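Local coordinates for protein alkaline phosphatase (Antarctic bacterium, PDB 2W5V) that probably hydrolyses phosphate monoesters at alkaline pH through a phosphoserine intermediate, using two zinc ions and one magnesium ion, at residues Q257-G262 with G335-T340; S268-E273 with G305-A310; L47-S52 with D301-G306; I41-G46 with D135-S140; T53-S58 with T326-T331. The protein carries 1 engineered substitution. All blocks are in the same frame, centred on the assembly; numbering follows the deposited sequence.

Contact 1: residues Q257-G262 with G335-T340; sequences QIDWGG and GGHSAT. With ZN (zinc ion), chain G.
Asp259 and His337 face the same zinc ion from two separate parts of the chain, and the metal is what joins them. Their side chains cross at about a right angle, with the carboxylate and imidazole planes 67° apart. Asp259 grips the zinc with both oxygens. Asp259 OD2 lies 2.3 Å from the zinc and Asp259 OD1 2.6 Å, so the grip is uneven. His337 NE2 lies 2.1 Å from the zinc. Asp259 OD1 and His337 NE2 are 3.5 Å apart as fellow ligands, with no hydrogen bond between them. With CG of Asp259 placed away from its backbone N (chi1 180°), the carboxylate leaves helix 258-263 and reaches across to the ion. This is one of the two zinc positions of the alkaline phosphatase active site. His263 and Ser84, which is modelled as phosphoserine, also bind this ion, and a water lies 2.6 Å from the zinc. His337 sits on strand 337-338, which pairs with strand 303-304; its ring stacks on His302, and its ND1 is hydrogen-bonded to Thr82 O, which restrains rotation of the ring. The backbone N of His337 is held by Tyr325 OH of the second subunit. On the helix side, Asp259 OD2 lies at the edge of the Trp260 indole, in its plane. Gln257 CG sits over one face of the Trp260 indole, 3.4 Å above the plane.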
# COMPACT_ATOMS: atom_id res chain seq x y z
N GLN B 257 15.28 -1.51 -12.97
CA GLN B 257 16.32 -0.76 -12.27
C GLN B 257 15.83 0.08 -11.10
O GLN B 257 16.63 0.74 -10.43
CB GLN B 257 17.14 0.08 -13.25
CG GLN B 257 17.80 -0.76 -14.33
CD GLN B 257 18.83 0.01 -15.13
OE1 GLN B 257 19.44 0.96 -14.64
NE2 GLN B 257 19.02 -0.40 -16.38
N ILE B 258 14.52 0.05 -10.84
CA ILE B 258 14.00 0.69 -9.66
C ILE B 258 14.70 0.10 -8.43
O ILE B 258 15.06 0.81 -7.49
CB ILE B 258 12.48 0.50 -9.55
CG1 ILE B 258 11.78 1.14 -10.76
CG2 ILE B 258 11.97 1.11 -8.24
CD1 ILE B 258 10.38 0.59 -11.04
N ASP B 259 14.89 -1.21 -8.46
CA ASP B 259 15.57 -1.94 -7.39
C ASP B 259 16.99 -1.42 -7.16
O ASP B 259 17.44 -1.26 -6.03
CB ASP B 259 15.59 -3.43 -7.76
CG ASP B 259 16.28 -4.30 -6.71
OD1 ASP B 259 15.88 -4.26 -5.54
OD2 ASP B 259 17.22 -5.03 -7.07
N TRP B 260 17.70 -1.13 -8.25
CA TRP B 260 19.09 -0.70 -8.15
C TRP B 260 19.22 0.69 -7.53
O TRP B 260 20.14 0.95 -6.75
CB TRP B 260 19.77 -0.77 -9.52
CG TRP B 260 19.59 -2.13 -10.18
CD1 TRP B 260 19.05 -3.25 -9.62
CD2 TRP B 260 19.98 -2.49 -11.51
NE1 TRP B 260 19.07 -4.29 -10.52
CE2 TRP B 260 19.63 -3.85 -11.69
CE3 TRP B 260 20.58 -1.80 -12.57
CZ2 TRP B 260 19.86 -4.53 -12.89
CZ3 TRP B 260 20.81 -2.48 -13.76
CH2 TRP B 260 20.45 -3.84 -13.91
N GLY B 261 18.29 1.58 -7.85
CA GLY B 261 18.22 2.88 -7.20
C GLY B 261 18.01 2.71 -5.70
O GLY B 261 18.63 3.43 -4.90
N GLY B 262 17.14 1.78 -5.32
CA GLY B 262 16.89 1.49 -3.91
C GLY B 262 18.12 0.96 -3.19
O GLY B 262 18.43 1.38 -2.07
N GLY B 335 20.18 -0.97 2.82
CA GLY B 335 20.72 -1.18 1.50
C GLY B 335 20.10 -2.39 0.81
O GLY B 335 20.45 -2.70 -0.33
N GLY B 336 19.19 -3.08 1.50
CA GLY B 336 18.64 -4.32 0.99
C GLY B 336 17.14 -4.31 0.81
O GLY B 336 16.50 -3.27 0.91
N HIS B 337 16.57 -5.49 0.54
CA HIS B 337 15.12 -5.63 0.40
C HIS B 337 14.39 -5.53 1.73
O HIS B 337 15.00 -5.62 2.79
CB HIS B 337 14.78 -6.97 -0.24
CG HIS B 337 15.40 -7.16 -1.59
ND1 HIS B 337 15.31 -8.35 -2.28
CD2 HIS B 337 16.13 -6.32 -2.35
CE1 HIS B 337 15.96 -8.23 -3.43
NE2 HIS B 337 16.46 -7.01 -3.50
N SER B 338 13.06 -5.36 1.67
CA SER B 338 12.26 -5.38 2.88
C SER B 338 10.99 -6.20 2.64
O SER B 338 10.61 -6.43 1.49
CB SER B 338 11.91 -3.96 3.33
OG SER B 338 10.85 -3.43 2.55
N ALA B 339 10.36 -6.62 3.73
CA ALA B 339 9.27 -7.59 3.66
C ALA B 339 7.86 -6.97 3.73
O ALA B 339 6.90 -7.68 4.02
CB ALA B 339 9.43 -8.65 4.76
N THR B 340 7.72 -5.68 3.43
CA THR B 340 6.37 -5.09 3.40
C THR B 340 5.48 -5.77 2.37
O THR B 340 5.96 -6.27 1.35
CB THR B 340 6.39 -3.58 3.08
OG1 THR B 340 5.04 -3.09 2.99
CG2 THR B 340 7.11 -3.33 1.77
ZN ZN G . 17.53 -6.19 -5.13
O HOH W 1 19.41 -7.58 -6.21

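Contact 2: residues S268-E273 with G305-A310; sequences SYLISE and GGFTLA. With MG (magnesium ion), chain J.
Leu270 on a helix and Phe307 on an irregular segment are the nearest backbone points of the contact, with their CA atoms 9.2 Å apart. Helix 267-291 is the longer of the two helices between strands 249-255 and 294-299 of the central mixed sheet. Residues 305-310 run from strand 303-304 toward strand 311-315. Side chains alone bridge the gap, and the contact is apolar. Leu270 places CD2 over the Phe307 ring, 4.2 Å from the centroid and only 8° off the normal, a CH-pi contact. The other methyl, Leu270 CD1, lies 3.7 Å from Phe307 CD1. The ring can meet the helix because CG of Phe307 is turned away from its own backbone N (chi1 180°). Ile271 adds a looser touch, with CG1 4.5 Å from Phe307 CZ. Gln49 and Ser52 of helix 47-52 also touch Phe307. Next to the ring, Thr308 OG1 donates to Gly306 O at 2.9 Å, within the loop. Two residues before Leu270, Ser268 belongs to a separate magnesium site. Asn266 and four waters are the other ligands there. Ser268 OG binds the magnesium ion at 2.5 Å, and Ser268 N donates to one of those waters at 3.0 Å.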
# COMPACT_ATOMS: atom_id res chain seq x y z
N SER B 268 17.28 10.09 -6.95
CA SER B 268 16.99 10.51 -8.31
C SER B 268 17.00 9.33 -9.27
O SER B 268 16.22 9.28 -10.22
CB SER B 268 17.94 11.62 -8.79
OG SER B 268 19.25 11.13 -8.97
N TYR B 269 17.89 8.37 -9.02
CA TYR B 269 17.95 7.15 -9.82
C TYR B 269 16.63 6.39 -9.67
O TYR B 269 15.97 6.07 -10.67
CB TYR B 269 19.13 6.30 -9.32
CG TYR B 269 19.45 5.04 -10.10
CD1 TYR B 269 18.90 4.79 -11.36
CD2 TYR B 269 20.34 4.11 -9.58
CE1 TYR B 269 19.21 3.63 -12.06
CE2 TYR B 269 20.66 2.94 -10.28
CZ TYR B 269 20.10 2.71 -11.51
OH TYR B 269 20.42 1.56 -12.19
N LEU B 270 16.24 6.14 -8.42
CA LEU B 270 15.00 5.44 -8.13
C LEU B 270 13.81 6.14 -8.78
O LEU B 270 13.00 5.51 -9.47
CB LEU B 270 14.79 5.36 -6.61
CG LEU B 270 13.66 4.49 -6.08
CD1 LEU B 270 13.98 4.08 -4.65
CD2 LEU B 270 12.31 5.21 -6.17
N ILE B 271 13.72 7.44 -8.56
CA ILE B 271 12.60 8.22 -9.06
C ILE B 271 12.49 8.23 -10.58
O ILE B 271 11.40 8.04 -11.14
CB ILE B 271 12.64 9.66 -8.52
CG1 ILE B 271 12.30 9.66 -7.03
CG2 ILE B 271 11.66 10.54 -9.27
CD1 ILE B 271 12.53 11.00 -6.35
N SER B 272 13.61 8.44 -11.27
CA SER B 272 13.58 8.47 -12.73
C SER B 272 13.20 7.10 -13.29
O SER B 272 12.51 7.01 -14.31
CB SER B 272 14.91 8.96 -13.32
OG SER B 272 16.00 8.17 -12.89
N GLU B 273 13.63 6.03 -12.62
CA GLU B 273 13.32 4.69 -13.11
C GLU B 273 11.84 4.36 -12.93
O GLU B 273 11.22 3.77 -13.82
CB GLU B 273 14.21 3.63 -12.45
CG GLU B 273 15.72 3.77 -12.75
CD GLU B 273 16.07 3.63 -14.23
OE1 GLU B 273 15.49 2.77 -14.92
OE2 GLU B 273 16.95 4.38 -14.71
N GLY B 305 15.24 -0.77 0.12
CA GLY B 305 15.86 0.44 0.62
C GLY B 305 15.13 1.15 1.75
O GLY B 305 15.69 2.03 2.40
N GLY B 306 13.88 0.77 1.99
CA GLY B 306 13.08 1.48 2.98
C GLY B 306 12.88 2.93 2.54
O GLY B 306 12.87 3.84 3.36
N PHE B 307 12.74 3.12 1.23
CA PHE B 307 12.49 4.44 0.65
C PHE B 307 11.32 5.12 1.37
O PHE B 307 10.26 4.52 1.57
CB PHE B 307 12.22 4.29 -0.85
CG PHE B 307 11.94 5.58 -1.59
CD1 PHE B 307 12.98 6.45 -1.94
CD2 PHE B 307 10.65 5.89 -1.99
CE1 PHE B 307 12.72 7.61 -2.65
CE2 PHE B 307 10.38 7.06 -2.68
CZ PHE B 307 11.41 7.93 -3.02
N THR B 308 11.52 6.38 1.75
CA THR B 308 10.53 7.10 2.54
C THR B 308 10.41 8.56 2.07
O THR B 308 11.42 9.23 1.85
CB THR B 308 10.91 7.05 4.03
OG1 THR B 308 10.91 5.69 4.46
CG2 THR B 308 9.93 7.85 4.87
N LEU B 309 9.17 9.03 1.91
CA LEU B 309 8.92 10.40 1.48
C LEU B 309 8.87 11.33 2.71
O LEU B 309 7.83 11.92 3.03
CB LEU B 309 7.62 10.49 0.67
CG LEU B 309 7.66 9.70 -0.65
CD1 LEU B 309 6.31 9.75 -1.35
CD2 LEU B 309 8.75 10.25 -1.55
N ALA B 310 10.01 11.44 3.38
CA ALA B 310 10.13 12.21 4.61
C ALA B 310 10.07 13.70 4.34
O ALA B 310 10.27 14.15 3.20
CB ALA B 310 11.43 11.86 5.34
MG MG J . 21.19 10.85 -7.45
O HOH W 2 19.56 11.50 -5.67
O HOH W 3 22.21 10.01 -9.50
O HOH W 4 21.61 13.39 -7.77
O HOH W 5 23.27 10.25 -6.11

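Contact 3: residues L47-S52 with D301-G306; sequences LSQISS and DHETGG. With ZN (zinc ion), chain H.
Gln49 and Glu303 are both bent at their second torsion, chi2 84° in the glutamine and -89° in the glutamate. The bends bring the amide of helix 47-52 against the carboxylate of strand 303-304. The two side chains cross at about a right angle. Gln49 NE2 donates to Glu303 OE2 over 3.0 Å, a fairly straight bond at 161°. Glu303 OE2 lies close to the amide plane of Gln49, but the carboxylate is turned well out of it, and NE2 meets OE2 from above the carboxylate plane. The glutamate's CH2 lies close by, Glu303 CG 3.6 Å from Gln49 OE1. The other carboxylate oxygen turns to the glutamate's own loop and the neighbouring strand. Gly306 N donates to Glu303 OE1 over 3.2 Å, on the syn lone pair, and Ser338 OG is also hydrogen-bonded to OE1. The glutamate thus ties the helix, its own loop and strand 337-338 together. Were the glutamate replaced by an alanine, Gln49 NE2 would probably lose its OE2 partner, and Gly306 N and Ser338 OG their OE1 partner, in a buried place. His302 ND1 donates to Glu303 O over 3.0 Å, with the oxygen near the ring plane, and this restrains the imidazole's rotation. The other ring nitrogen, His302 NE2, binds zinc at 2.1 Å, and Asp301 OD2 binds the same ion at 2.0 Å. Asp43 and Ser84 complete the ligands. The Glu303 side chain holds Gln49 one step further out, while its backbone O makes it a second-shell residue of this zinc site in the alkaline phosphatase two-zinc centre.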
# COMPACT_ATOMS: atom_id res chain seq x y z
N LEU B 47 4.99 0.69 -1.82
CA LEU B 47 4.01 1.76 -1.99
C LEU B 47 4.66 3.13 -1.87
O LEU B 47 4.22 4.09 -2.52
CB LEU B 47 2.87 1.60 -0.99
CG LEU B 47 1.75 2.64 -1.03
CD1 LEU B 47 1.18 2.82 -2.44
CD2 LEU B 47 0.66 2.24 -0.05
N SER B 48 5.72 3.24 -1.07
CA SER B 48 6.43 4.53 -0.97
C SER B 48 7.08 4.91 -2.30
O SER B 48 7.02 6.07 -2.72
CB SER B 48 7.48 4.48 0.14
OG SER B 48 6.88 4.47 1.43
N GLN B 49 7.68 3.94 -2.98
CA GLN B 49 8.28 4.19 -4.29
C GLN B 49 7.21 4.61 -5.29
O GLN B 49 7.39 5.57 -6.04
CB GLN B 49 8.99 2.94 -4.82
CG GLN B 49 10.36 2.67 -4.21
CD GLN B 49 10.28 1.92 -2.90
OE1 GLN B 49 9.21 1.78 -2.31
NE2 GLN B 49 11.42 1.43 -2.43
N ILE B 50 6.11 3.87 -5.30
CA ILE B 50 4.98 4.20 -6.17
C ILE B 50 4.50 5.62 -5.89
O ILE B 50 4.21 6.38 -6.81
CB ILE B 50 3.80 3.21 -5.95
CG1 ILE B 50 4.17 1.80 -6.45
CG2 ILE B 50 2.53 3.72 -6.62
CD1 ILE B 50 3.24 0.72 -5.90
N SER B 51 4.43 5.97 -4.61
CA SER B 51 3.96 7.29 -4.21
C SER B 51 4.80 8.44 -4.77
O SER B 51 4.28 9.54 -5.01
CB SER B 51 3.92 7.38 -2.69
OG SER B 51 2.96 6.48 -2.18
N SER B 52 6.09 8.20 -5.01
CA SER B 52 6.95 9.27 -5.51
C SER B 52 6.46 9.82 -6.85
O SER B 52 6.68 10.99 -7.14
CB SER B 52 8.42 8.82 -5.59
OG SER B 52 8.63 7.86 -6.60
N ASP B 301 7.96 -7.23 -6.91
CA ASP B 301 8.37 -8.48 -6.29
C ASP B 301 8.64 -8.30 -4.79
O ASP B 301 8.49 -9.24 -4.03
CB ASP B 301 9.58 -9.10 -7.03
CG ASP B 301 10.78 -8.17 -7.12
OD1 ASP B 301 10.61 -6.94 -6.95
OD2 ASP B 301 11.91 -8.68 -7.37
N HIS B 302 8.99 -7.07 -4.39
CA HIS B 302 9.30 -6.71 -3.01
C HIS B 302 9.66 -5.22 -2.99
O HIS B 302 9.70 -4.59 -4.05
CB HIS B 302 10.51 -7.51 -2.52
CG HIS B 302 11.71 -7.33 -3.39
ND1 HIS B 302 12.52 -6.22 -3.30
CD2 HIS B 302 12.17 -8.07 -4.42
CE1 HIS B 302 13.47 -6.31 -4.23
NE2 HIS B 302 13.28 -7.42 -4.91
N GLU B 303 9.93 -4.67 -1.81
CA GLU B 303 10.36 -3.28 -1.67
C GLU B 303 11.87 -3.28 -1.47
O GLU B 303 12.42 -4.28 -0.99
CB GLU B 303 9.69 -2.63 -0.45
CG GLU B 303 9.90 -1.12 -0.33
CD GLU B 303 11.16 -0.68 0.45
OE1 GLU B 303 11.86 -1.52 1.08
OE2 GLU B 303 11.45 0.54 0.43
N THR B 304 12.55 -2.19 -1.79
CA THR B 304 13.97 -2.12 -1.42
C THR B 304 14.42 -0.76 -0.93
O THR B 304 14.02 0.27 -1.46
CB THR B 304 14.94 -2.62 -2.52
OG1 THR B 304 15.51 -1.52 -3.22
CG2 THR B 304 14.25 -3.53 -3.47
N GLY B 305 15.24 -0.77 0.12
CA GLY B 305 15.86 0.44 0.62
C GLY B 305 15.13 1.15 1.75
O GLY B 305 15.69 2.03 2.40
N GLY B 306 13.88 0.77 1.99
CA GLY B 306 13.08 1.48 2.98
C GLY B 306 12.88 2.93 2.54
O GLY B 306 12.87 3.84 3.36
ZN ZN H . 13.62 -7.68 -6.95
O HOH W 6 13.56 0.69 -4.97

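Contact 4: residues I41-G46 with D135-S140; sequences ISDGAG and DATPAS. Engineered in segment 135-140: Asp135 (natural residue His). With MG (magnesium ion), chain I; ZN (zinc ion), chain H.
Asp43 and Thr137 meet at a magnesium ion, the third metal position of the alkaline phosphatase active site. Asp43 OD2 binds the magnesium ion at 2.1 Å and Thr137 OG1 at 2.2 Å. Three waters and Glu254 bring the ligands to six. The two protein oxygens, Asp43 OD2 and Thr137 OG1, are 3.0 Å apart as neighbouring ligands, not as a hydrogen-bonded pair. Asp43 also bridges to a zinc ion, which its OD1 binds at 2.0 Å. Asp135 is engineered; the natural residue is histidine. Asp135 OD2 stays 3.7 Å from the magnesium and does not bind it directly. A metal-bound water donates to Asp135 OD2 over 2.6 Å, so the contact is through the second shell. Further out, the fold places the ligands. Asp43 follows strand 36-42 of the central sheet, and Thr137 lies in the first turn of helix 136-139. With its methyl turned away from the backbone N and OG1 beside it (chi1 -46°), Thr137 gives the hydroxyl to the metal and CG2 to Ile41. The Ile41 and Thr137 side chains meet tip to tip, Ile41 CD1 to Thr137 CG2 at 4.0 Å. Further along, Ser140 OG donates to Ala136 O over 2.9 Å.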
# COMPACT_ATOMS: atom_id res chain seq x y z
N ILE B 41 6.04 -5.58 -13.97
CA ILE B 41 6.67 -5.76 -12.67
C ILE B 41 7.68 -4.64 -12.45
O ILE B 41 8.61 -4.46 -13.23
CB ILE B 41 7.41 -7.11 -12.61
CG1 ILE B 41 6.43 -8.27 -12.79
CG2 ILE B 41 8.17 -7.24 -11.30
CD1 ILE B 41 7.11 -9.64 -12.82
N SER B 42 7.46 -3.89 -11.38
CA SER B 42 8.42 -2.87 -10.96
C SER B 42 9.27 -3.49 -9.87
O SER B 42 8.81 -3.68 -8.74
CB SER B 42 7.67 -1.65 -10.41
OG SER B 42 6.63 -2.05 -9.53
N ASP B 43 10.51 -3.83 -10.21
CA ASP B 43 11.37 -4.51 -9.25
C ASP B 43 11.76 -3.57 -8.11
O ASP B 43 12.35 -2.51 -8.34
CB ASP B 43 12.61 -5.07 -9.94
CG ASP B 43 13.27 -6.16 -9.11
OD1 ASP B 43 13.48 -5.92 -7.90
OD2 ASP B 43 13.56 -7.25 -9.64
N GLY B 44 11.42 -3.96 -6.89
CA GLY B 44 11.83 -3.22 -5.71
C GLY B 44 10.94 -2.04 -5.34
O GLY B 44 11.29 -1.26 -4.46
N ALA B 45 9.78 -1.91 -5.99
CA ALA B 45 8.89 -0.78 -5.73
C ALA B 45 7.83 -1.06 -4.66
O ALA B 45 6.84 -1.75 -4.92
CB ALA B 45 8.23 -0.30 -7.03
N GLY B 46 8.02 -0.52 -3.46
CA GLY B 46 6.97 -0.58 -2.46
C GLY B 46 5.98 0.56 -2.69
O GLY B 46 6.09 1.30 -3.65
N ASP B 135 18.70 -11.66 -16.21
CA ASP B 135 18.53 -11.30 -14.80
C ASP B 135 17.35 -12.05 -14.18
O ASP B 135 16.51 -12.59 -14.89
CB ASP B 135 18.36 -9.78 -14.62
CG ASP B 135 18.64 -9.33 -13.19
OD1 ASP B 135 19.55 -9.90 -12.56
OD2 ASP B 135 17.94 -8.41 -12.70
N ALA B 136 17.30 -12.08 -12.85
CA ALA B 136 16.38 -12.97 -12.14
C ALA B 136 14.92 -12.84 -12.58
O ALA B 136 14.23 -13.85 -12.75
CB ALA B 136 16.51 -12.76 -10.62
N THR B 137 14.44 -11.61 -12.76
CA THR B 137 13.02 -11.41 -13.06
C THR B 137 12.59 -11.97 -14.43
O THR B 137 11.69 -12.82 -14.49
CB THR B 137 12.60 -9.92 -12.92
OG1 THR B 137 13.13 -9.40 -11.70
CG2 THR B 137 11.08 -9.80 -12.89
N PRO B 138 13.23 -11.52 -15.53
CA PRO B 138 12.88 -12.08 -16.84
C PRO B 138 13.17 -13.58 -16.85
O PRO B 138 12.38 -14.35 -17.40
CB PRO B 138 13.86 -11.40 -17.82
CG PRO B 138 14.57 -10.37 -17.08
CD PRO B 138 14.32 -10.53 -15.60
N ALA B 139 14.28 -13.99 -16.26
CA ALA B 139 14.71 -15.39 -16.34
C ALA B 139 13.65 -16.33 -15.79
O ALA B 139 13.42 -17.41 -16.33
CB ALA B 139 16.02 -15.58 -15.60
N SER B 140 13.03 -15.92 -14.69
CA SER B 140 12.03 -16.76 -14.05
C SER B 140 10.85 -17.07 -14.97
O SER B 140 10.10 -18.01 -14.71
CB SER B 140 11.52 -16.11 -12.76
OG SER B 140 12.56 -16.00 -11.80
MG MG I . 14.49 -7.69 -11.46
ZN ZN H . 13.62 -7.68 -6.95
O HOH W 7 15.47 -8.38 -13.41
O HOH W 8 16.18 -8.86 -10.42
O HOH W 9 15.71 -5.88 -11.24

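Contact 5: residues T53-S58 with T326-T331; sequences TFYFKS and TEIGPT. Unlike the reference sequence in segment 53-58: Ser58 (reference Glu).
Tyr55, Phe56 and Ile328 form a small apolar cluster between two loops near the subunit interface of the dimer. Residues 53-58 follow helix 47-52. Residues 326-331 return from the hairpin of strands 311-315 and 321-324. Ile328 sends a different branch to each ring. Ile328 CD1 lies over one face of Tyr55, 3.7 Å from the ring centroid and 20° off the normal, a CH-pi contact. Ile328 CD1 is displaced toward the rim, and its closest ring atom is Tyr55 CD2 at 3.5 Å. The extended second torsion of Ile328 (chi2 165°) carries CD1 out to this face. Ile328 CG2 meets Phe56 at the edge, near the ring plane, 4.0 Å from Phe56 CZ. Pro330 adds a looser oblique touch, Pro330 CG to Phe56 CZ at 4.4 Å. The polar end of Tyr55 points to the partner subunit. Its OH is hydrogen-bonded to Ser75 of the second subunit, and Lys73 of that subunit makes a cation-pi contact with the ring. With an alanine in place of Tyr55, Ile328 CD1 would probably lose the ring it rests on, Ser75 of the second subunit its hydroxyl partner, and Lys73 of that subunit the ring it meets. Around the cluster, Phe56 packs on Ile271 of helix 267-291, and Pro330 on Ala267 of the same helix. The backbone of Gly329 is hydrogen-bonded to Ala310, just ahead of strand 311-315.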
# COMPACT_ATOMS: atom_id res chain seq x y z
N THR B 53 5.79 9.00 -7.66
CA THR B 53 5.28 9.48 -8.94
C THR B 53 4.20 10.55 -8.78
O THR B 53 3.90 11.29 -9.71
CB THR B 53 4.73 8.34 -9.83
OG1 THR B 53 3.56 7.77 -9.23
CG2 THR B 53 5.77 7.25 -10.01
N PHE B 54 3.61 10.62 -7.59
CA PHE B 54 2.57 11.61 -7.30
C PHE B 54 3.17 12.95 -6.88
O PHE B 54 2.45 13.93 -6.71
CB PHE B 54 1.61 11.10 -6.21
CG PHE B 54 0.69 10.00 -6.69
CD1 PHE B 54 1.16 8.71 -6.83
CD2 PHE B 54 -0.63 10.27 -7.00
CE1 PHE B 54 0.32 7.70 -7.28
CE2 PHE B 54 -1.47 9.26 -7.44
CZ PHE B 54 -0.99 7.98 -7.58
N TYR B 55 4.49 12.98 -6.70
CA TYR B 55 5.18 14.19 -6.25
C TYR B 55 6.33 14.61 -7.15
O TYR B 55 6.70 15.80 -7.20
CB TYR B 55 5.70 14.01 -4.83
CG TYR B 55 4.61 13.85 -3.80
CD1 TYR B 55 4.13 12.59 -3.47
CD2 TYR B 55 4.05 14.95 -3.17
CE1 TYR B 55 3.14 12.42 -2.54
CE2 TYR B 55 3.03 14.80 -2.23
CZ TYR B 55 2.58 13.52 -1.92
OH TYR B 55 1.58 13.33 -0.99
N PHE B 56 6.93 13.65 -7.84
CA PHE B 56 8.14 13.92 -8.61
C PHE B 56 7.99 13.63 -10.09
O PHE B 56 8.98 13.51 -10.81
CB PHE B 56 9.32 13.14 -8.02
CG PHE B 56 9.70 13.58 -6.64
CD1 PHE B 56 9.27 12.88 -5.54
CD2 PHE B 56 10.47 14.72 -6.45
CE1 PHE B 56 9.61 13.29 -4.26
CE2 PHE B 56 10.81 15.13 -5.18
CZ PHE B 56 10.38 14.41 -4.08
N LYS B 57 6.76 13.53 -10.56
CA LYS B 57 6.51 13.35 -11.98
C LYS B 57 5.65 14.49 -12.50
O LYS B 57 4.73 14.94 -11.82
CB LYS B 57 5.82 12.02 -12.24
CG LYS B 57 5.81 11.65 -13.71
CD LYS B 57 5.19 10.30 -13.98
CE LYS B 57 5.48 9.88 -15.41
NZ LYS B 57 4.67 8.70 -15.86
N SER B 58 5.94 14.95 -13.71
CA SER B 58 5.08 15.93 -14.37
C SER B 58 3.77 15.25 -14.77
O SER B 58 3.77 14.18 -15.39
CB SER B 58 5.78 16.52 -15.59
OG SER B 58 4.87 17.24 -16.40
N THR B 326 6.63 21.25 4.51
CA THR B 326 6.13 21.79 3.24
C THR B 326 6.60 20.97 2.05
O THR B 326 5.85 20.80 1.10
CB THR B 326 6.53 23.26 3.01
OG1 THR B 326 7.95 23.39 3.14
CG2 THR B 326 5.84 24.16 4.01
N GLU B 327 7.83 20.46 2.12
CA GLU B 327 8.42 19.71 1.01
C GLU B 327 8.96 18.35 1.46
O GLU B 327 9.12 18.09 2.65
CB GLU B 327 9.59 20.46 0.39
CG GLU B 327 9.28 21.85 -0.13
CD GLU B 327 10.48 22.47 -0.81
OE1 GLU B 327 10.80 23.64 -0.52
OE2 GLU B 327 11.12 21.76 -1.62
N ILE B 328 9.28 17.53 0.47
CA ILE B 328 9.75 16.17 0.70
C ILE B 328 11.25 16.02 0.46
O ILE B 328 11.78 16.51 -0.53
CB ILE B 328 9.01 15.18 -0.22
CG1 ILE B 328 7.54 15.07 0.19
CG2 ILE B 328 9.68 13.82 -0.19
CD1 ILE B 328 6.65 14.41 -0.87
N GLY B 329 11.92 15.34 1.39
CA GLY B 329 13.30 14.92 1.20
C GLY B 329 13.42 13.42 1.39
O GLY B 329 13.43 12.93 2.53
N PRO B 330 13.48 12.66 0.29
CA PRO B 330 13.51 11.19 0.37
C PRO B 330 14.64 10.67 1.26
O PRO B 330 15.75 11.19 1.20
CB PRO B 330 13.72 10.75 -1.08
CG PRO B 330 13.17 11.88 -1.89
CD PRO B 330 13.49 13.13 -1.11
N THR B 331 14.33 9.67 2.09
CA THR B 331 15.33 9.02 2.94
C THR B 331 15.26 7.51 2.74
O THR B 331 14.31 6.98 2.15
CB THR B 331 15.09 9.33 4.44
OG1 THR B 331 13.76 8.95 4.82
CG2 THR B 331 15.28 10.82 4.72

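Contacts 1, 3 and 4 gather round the active-site metals and are buried and mainly polar or metal-bound. Contact 4 lies nearest the chain centre, its own centre about 5 Å away, and contact 5 is farthest out, at about 24 Å. Contacts 3 and 4 share one zinc ion, and contacts 1 and 3 are joined by the pairing of strand 337-338 with strand 303-304. Contact 1 is made through the metal, whereas contact 3 depends on a direct hydrogen bond. Contacts 2 and 5 are apolar. They meet where Pro330 packs on Phe307, and their backbones are hydrogen-bonded. Contact 2 is buried, contact 5 partly so. All but contact 4 also touch the second subunit.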